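Hydrolase (Thermococcus thioreducens, PDB 6IAH) is a magnesium-binding phosphatase of the haloacid dehalogenase superfamily with diverse substrates, possibly including phosphoglycolate. Local coordinates at residues K40-F53 with A72-I85. Residues are numbered along the deposited sequence; the frame is centred on the assembly and turned at random. Where two conformers were deposited one is given.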
loop_
_atom_site.group_PDB
_atom_site.type_symbol
_atom_site.label_atom_id
_atom_site.label_comp_id
_atom_site.label_asym_id
_atom_site.label_seq_id
_atom_site.Cartn_x
_atom_site.Cartn_y
_atom_site.Cartn_z
ATOM N N LYS A 40 0.474 5.120 19.340
ATOM C CA LYS A 40 -0.734 5.833 18.913
ATOM C C LYS A 40 -0.914 5.767 17.389
ATOM O O LYS A 40 0.050 5.826 16.611
ATOM C CB LYS A 40 -0.719 7.277 19.373
ATOM C CG LYS A 40 -1.047 7.498 20.821
ATOM C CD LYS A 40 -0.977 8.989 21.127
ATOM C CE LYS A 40 -0.605 9.264 22.578
ATOM N NZ LYS A 40 -0.114 10.675 22.789
ATOM N N PRO A 41 -2.169 5.647 16.950
ATOM C CA PRO A 41 -2.432 5.409 15.508
ATOM C C PRO A 41 -1.991 6.571 14.617
ATOM O O PRO A 41 -1.461 6.317 13.504
ATOM C CB PRO A 41 -3.952 5.186 15.475
ATOM C CG PRO A 41 -4.467 6.011 16.655
ATOM C CD PRO A 41 -3.419 5.895 17.717
ATOM N N GLU A 42 -2.174 7.809 15.098
ATOM C CA GLU A 42 -1.758 8.964 14.354
ATOM C C GLU A 42 -0.248 9.002 14.100
ATOM O O GLU A 42 0.146 9.568 13.094
ATOM C CB GLU A 42 -2.221 10.296 14.956
ATOM C CG GLU A 42 -1.599 10.689 16.295
ATOM C CD GLU A 42 -2.473 10.370 17.519
ATOM O OE1 GLU A 42 -3.312 9.415 17.453
ATOM O OE2 GLU A 42 -2.270 11.059 18.558
ATOM N N TRP A 43 0.565 8.402 15.000
ATOM C CA TRP A 43 2.027 8.376 14.827
ATOM C C TRP A 43 2.408 7.562 13.606
ATOM O O TRP A 43 3.254 7.995 12.855
ATOM C CB TRP A 43 2.773 7.800 16.031
ATOM C CG TRP A 43 2.565 8.527 17.289
ATOM C CD1 TRP A 43 2.118 9.821 17.449
ATOM C CD2 TRP A 43 2.884 8.059 18.587
ATOM N NE1 TRP A 43 2.111 10.159 18.785
ATOM C CE2 TRP A 43 2.576 9.102 19.502
ATOM C CE3 TRP A 43 3.409 6.857 19.074
ATOM C CZ2 TRP A 43 2.758 8.965 20.874
ATOM C CZ3 TRP A 43 3.598 6.708 20.442
ATOM C CH2 TRP A 43 3.260 7.761 21.335
ATOM N N VAL A 44 1.752 6.418 13.434
ATOM C CA VAL A 44 1.980 5.554 12.276
ATOM C C VAL A 44 1.636 6.295 10.970
ATOM O O VAL A 44 2.387 6.296 9.986
ATOM C CB VAL A 44 1.138 4.260 12.358
ATOM C CG1 VAL A 44 1.353 3.397 11.102
ATOM C CG2 VAL A 44 1.485 3.422 13.594
ATOM N N ARG A 45 0.429 6.840 10.946
ATOM C CA ARG A 45 -0.070 7.578 9.786
ATOM C C ARG A 45 0.781 8.756 9.434
ATOM O O ARG A 45 1.157 8.936 8.282
ATOM C CB ARG A 45 -1.534 8.040 10.054
ATOM C CG ARG A 45 -2.493 6.879 10.072
ATOM C CD ARG A 45 -3.936 7.331 10.104
ATOM N NE ARG A 45 -4.212 8.287 11.194
ATOM C CZ ARG A 45 -4.887 8.035 12.327
ATOM N NH1 ARG A 45 -5.420 6.850 12.614
ATOM N NH2 ARG A 45 -5.053 9.005 13.197
ATOM N N GLU A 46 1.042 9.600 10.415
ATOM C CA GLU A 46 1.770 10.839 10.174
ATOM C C GLU A 46 3.211 10.610 9.764
ATOM O O GLU A 46 3.719 11.311 8.919
ATOM C CB GLU A 46 1.718 11.700 11.434
ATOM C CG GLU A 46 2.412 13.044 11.381
ATOM C CD GLU A 46 1.910 13.950 10.263
ATOM O OE1 GLU A 46 0.808 13.745 9.695
ATOM O OE2 GLU A 46 2.675 14.861 9.934
ATOM N N LEU A 47 3.854 9.618 10.369
ATOM C CA LEU A 47 5.254 9.355 10.117
ATOM C C LEU A 47 5.403 8.809 8.704
ATOM O O LEU A 47 6.299 9.219 7.975
ATOM C CB LEU A 47 5.801 8.400 11.189
ATOM C CG LEU A 47 7.291 8.071 11.122
ATOM C CD1 LEU A 47 8.078 9.362 11.169
ATOM C CD2 LEU A 47 7.746 7.158 12.257
ATOM N N ARG A 48 4.494 7.928 8.292
ATOM C CA ARG A 48 4.503 7.392 6.950
ATOM C C ARG A 48 4.183 8.490 5.920
ATOM O O ARG A 48 4.831 8.572 4.893
ATOM C CB ARG A 48 3.509 6.225 6.807
ATOM C CG ARG A 48 3.763 5.401 5.567
ATOM C CD ARG A 48 2.590 4.505 5.192
ATOM N NE ARG A 48 2.463 3.356 6.063
ATOM C CZ ARG A 48 1.468 3.149 6.943
ATOM N NH1 ARG A 48 0.541 4.032 7.111
ATOM N NH2 ARG A 48 1.398 2.026 7.660
ATOM N N ARG A 49 3.222 9.338 6.237
ATOM C CA ARG A 49 2.804 10.402 5.338
ATOM C C ARG A 49 3.910 11.412 5.076
ATOM O O ARG A 49 4.228 11.693 3.931
ATOM C CB ARG A 49 1.587 11.144 5.920
ATOM C CG ARG A 49 0.977 12.227 5.004
ATOM C CD ARG A 49 0.153 13.233 5.802
ATOM N NE ARG A 49 0.947 14.053 6.736
ATOM C CZ ARG A 49 1.803 15.016 6.392
ATOM N NH1 ARG A 49 2.003 15.323 5.118
ATOM N NH2 ARG A 49 2.486 15.686 7.326
ATOM N N LYS A 50 4.488 11.963 6.120
ATOM C CA LYS A 50 5.511 12.985 5.952
ATOM C C LYS A 50 6.852 12.397 5.514
ATOM O O LYS A 50 7.596 13.094 4.842
ATOM C CB LYS A 50 5.693 13.827 7.219
ATOM C CG LYS A 50 6.545 13.152 8.303
ATOM C CD LYS A 50 6.497 13.816 9.687
ATOM C CE LYS A 50 6.805 15.278 9.642
ATOM N NZ LYS A 50 7.081 15.854 10.982
ATOM N N GLY A 51 7.158 11.148 5.911
ATOM C CA GLY A 51 8.436 10.496 5.607
ATOM C C GLY A 51 8.500 10.004 4.171
ATOM O O GLY A 51 7.534 10.126 3.416
ATOM N N SER A 52 9.677 9.557 3.792
ATOM C CA SER A 52 9.982 8.775 2.576
ATOM C C SER A 52 10.621 7.482 3.009
ATOM O O SER A 52 11.688 7.076 2.529
ATOM C CB SER A 52 10.964 9.505 1.647
ATOM O OG SER A 52 10.373 10.704 1.191
ATOM N N PHE A 53 9.947 6.796 3.920
ATOM C CA PHE A 53 10.446 5.542 4.409
ATOM C C PHE A 53 10.316 4.516 3.339
ATOM O O PHE A 53 9.338 4.517 2.600
ATOM C CB PHE A 53 9.674 5.058 5.635
ATOM C CG PHE A 53 9.955 5.864 6.853
ATOM C CD1 PHE A 53 11.044 5.568 7.638
ATOM C CD2 PHE A 53 9.134 6.911 7.212
ATOM C CE1 PHE A 53 11.347 6.282 8.772
ATOM C CE2 PHE A 53 9.398 7.637 8.357
ATOM C CZ PHE A 53 10.493 7.337 9.163
ATOM N N ALA A 72 7.931 10.217 21.613
ATOM C CA ALA A 72 7.488 9.865 20.268
ATOM C C ALA A 72 6.664 10.984 19.638
ATOM O O ALA A 72 6.910 11.417 18.489
ATOM C CB ALA A 72 6.707 8.590 20.268
ATOM N N GLU A 73 5.729 11.504 20.411
ATOM C CA GLU A 73 4.925 12.606 19.895
ATOM C C GLU A 73 5.729 13.769 19.366
ATOM O O GLU A 73 5.491 14.205 18.227
ATOM C CB GLU A 73 3.909 13.071 20.933
ATOM C CG GLU A 73 3.002 14.139 20.380
ATOM C CD GLU A 73 1.588 13.796 20.710
ATOM O OE1 GLU A 73 1.065 12.837 20.073
ATOM O OE2 GLU A 73 1.066 14.420 21.667
ATOM N N GLU A 74 6.659 14.269 20.184
ATOM C CA GLU A 74 7.577 15.319 19.797
ATOM C C GLU A 74 8.430 14.890 18.593
ATOM O O GLU A 74 8.674 15.711 17.731
ATOM C CB GLU A 74 8.564 15.643 20.912
ATOM C CG GLU A 74 8.083 16.436 22.117
ATOM C CD GLU A 74 9.244 16.631 23.109
ATOM O OE1 GLU A 74 10.431 16.717 22.672
ATOM O OE2 GLU A 74 9.011 16.684 24.329
ATOM N N LEU A 75 8.890 13.626 18.566
ATOM C CA LEU A 75 9.805 13.173 17.512
ATOM C C LEU A 75 9.098 13.024 16.162
ATOM O O LEU A 75 9.685 13.315 15.125
ATOM C CB LEU A 75 10.528 11.885 17.907
ATOM C CG LEU A 75 11.602 12.073 18.953
ATOM C CD1 LEU A 75 11.992 10.776 19.618
ATOM C CD2 LEU A 75 12.817 12.777 18.363
ATOM N N VAL A 76 7.838 12.605 16.189
ATOM C CA VAL A 76 7.028 12.578 14.981
ATOM C C VAL A 76 6.936 14.004 14.410
ATOM O O VAL A 76 7.037 14.180 13.214
ATOM C CB VAL A 76 5.642 11.956 15.200
ATOM C CG1 VAL A 76 4.694 12.155 13.962
ATOM C CG2 VAL A 76 5.789 10.477 15.555
ATOM N N GLU A 77 6.790 14.999 15.277
ATOM C CA GLU A 77 6.665 16.393 14.841
ATOM C C GLU A 77 7.997 16.907 14.340
ATOM O O GLU A 77 8.056 17.682 13.367
ATOM C CB GLU A 77 6.096 17.251 16.001
ATOM C CG GLU A 77 5.918 18.755 15.809
ATOM C CD GLU A 77 5.222 19.207 14.506
ATOM O OE1 GLU A 77 4.167 18.628 14.077
ATOM O OE2 GLU A 77 5.786 20.177 13.906
ATOM N N GLU A 78 9.078 16.501 14.985
ATOM C CA GLU A 78 10.392 17.013 14.635
ATOM C C GLU A 78 10.843 16.354 13.317
ATOM O O GLU A 78 11.601 16.940 12.579
ATOM C CB GLU A 78 11.413 16.696 15.741
ATOM C CG GLU A 78 12.868 16.922 15.327
ATOM C CD GLU A 78 13.911 16.766 16.443
ATOM O OE1 GLU A 78 13.552 16.227 17.510
ATOM O OE2 GLU A 78 15.094 17.191 16.230
ATOM N N PHE A 79 10.407 15.121 13.044
ATOM C CA PHE A 79 10.994 14.323 11.924
ATOM C C PHE A 79 10.797 15.069 10.584
ATOM O O PHE A 79 9.731 15.535 10.325
ATOM C CB PHE A 79 10.352 12.916 11.900
ATOM C CG PHE A 79 10.884 12.002 10.830
ATOM C CD1 PHE A 79 11.982 11.201 11.072
ATOM C CD2 PHE A 79 10.262 11.926 9.586
ATOM C CE1 PHE A 79 12.477 10.378 10.083
ATOM C CE2 PHE A 79 10.752 11.082 8.615
ATOM C CZ PHE A 79 11.858 10.315 8.876
ATOM N N PRO A 80 11.844 15.194 9.759
ATOM C CA PRO A 80 11.724 16.024 8.544
ATOM C C PRO A 80 10.879 15.380 7.472
ATOM O O PRO A 80 10.964 14.170 7.234
ATOM C CB PRO A 80 13.191 16.168 8.048
ATOM C CG PRO A 80 13.905 15.021 8.646
ATOM C CD PRO A 80 13.232 14.795 9.995
ATOM N N GLU A 81 10.079 16.206 6.813
ATOM C CA GLU A 81 9.397 15.826 5.632
ATOM C C GLU A 81 10.393 15.214 4.674
ATOM O O GLU A 81 11.450 15.764 4.504
ATOM C CB GLU A 81 8.812 17.086 4.977
ATOM C CG GLU A 81 7.968 16.838 3.755
ATOM C CD GLU A 81 7.665 18.132 3.011
ATOM O OE1 GLU A 81 7.752 19.236 3.623
ATOM O OE2 GLU A 81 7.374 18.025 1.803
ATOM N N GLY A 82 10.072 14.088 4.084
ATOM C CA GLY A 82 11.020 13.419 3.171
ATOM C C GLY A 82 12.182 12.666 3.856
ATOM O O GLY A 82 13.027 12.103 3.168
ATOM N N GLY A 83 12.213 12.639 5.201
ATOM C CA GLY A 83 13.192 11.843 5.944
ATOM C C GLY A 83 13.064 10.327 5.747
ATOM O O GLY A 83 12.038 9.801 5.286
ATOM N N THR A 84 14.141 9.631 6.067
ATOM C CA THR A 84 14.207 8.199 5.951
ATOM C C THR A 84 14.696 7.691 7.303
ATOM O O THR A 84 14.927 8.473 8.240
ATOM C CB THR A 84 15.234 7.772 4.858
ATOM O OG1 THR A 84 16.564 8.035 5.339
ATOM C CG2 THR A 84 14.942 8.519 3.541
ATOM N N ILE A 85 14.837 6.376 7.393
ATOM C CA ILE A 85 15.306 5.712 8.635
ATOM C C ILE A 85 16.692 6.212 9.081
ATOM O O ILE A 85 17.023 6.199 10.279
ATOM C CB ILE A 85 15.262 4.156 8.507
ATOM C CG1 ILE A 85 15.321 3.472 9.893
ATOM C CG2 ILE A 85 16.409 3.595 7.610
ATOM C CD1 ILE A 85 14.239 3.975 10.881
HETATM O O HOH W 1 4.264 16.266 11.757
#
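K50 of helix 41-50 reaches across to the end of helix 72-78, where its NZ is hydrogen-bonded to F79 O (2.7 Å) and V76 O (2.8 Å), a worked example of a lysine ammonium group held by two carbonyls at the end of a neighbouring helix. A bend at chi3 (-53°) turns the end of its chain onto these carbonyls, and both bonds lie in the carbonyl planes.

The tightly packed part lies beside this lysine. L47 CD1 sits over one face of the F79 ring, 4.0 Å from its centroid, while the F53 ring lies nearly parallel to F79 but slid aside. Between the helices V76 sets CG1 on E46 CG (3.6 Å) and CG2 against W43 CB, and the W43 ring takes A72 CB over one face. Backbone bonds from G82 N to K50 O and S52 N to G83 O tie in the type II turn P80-G83.

The solvent side is a looser, charged fringe. W43 NE1 points almost straight (176°) at E73 OE1, 3.2 Å away. K40 NZ makes a long salt bridge to E73 OE1 (3.7 Å), while its CB covers the other face of W43. A water links K50 NZ to E46 and, weakly, E77. With W43 cut back to an alanine, the methyl of A72 would probably lose the ring face it packs on, and E73 OE1 its indole N-H.

Within the helical cap above the HAD core, the two nearly parallel helices (18°) are thus joined by apolar packing and by a lysine whose positive charge probably offsets the partial negative charge of a helix C-terminus.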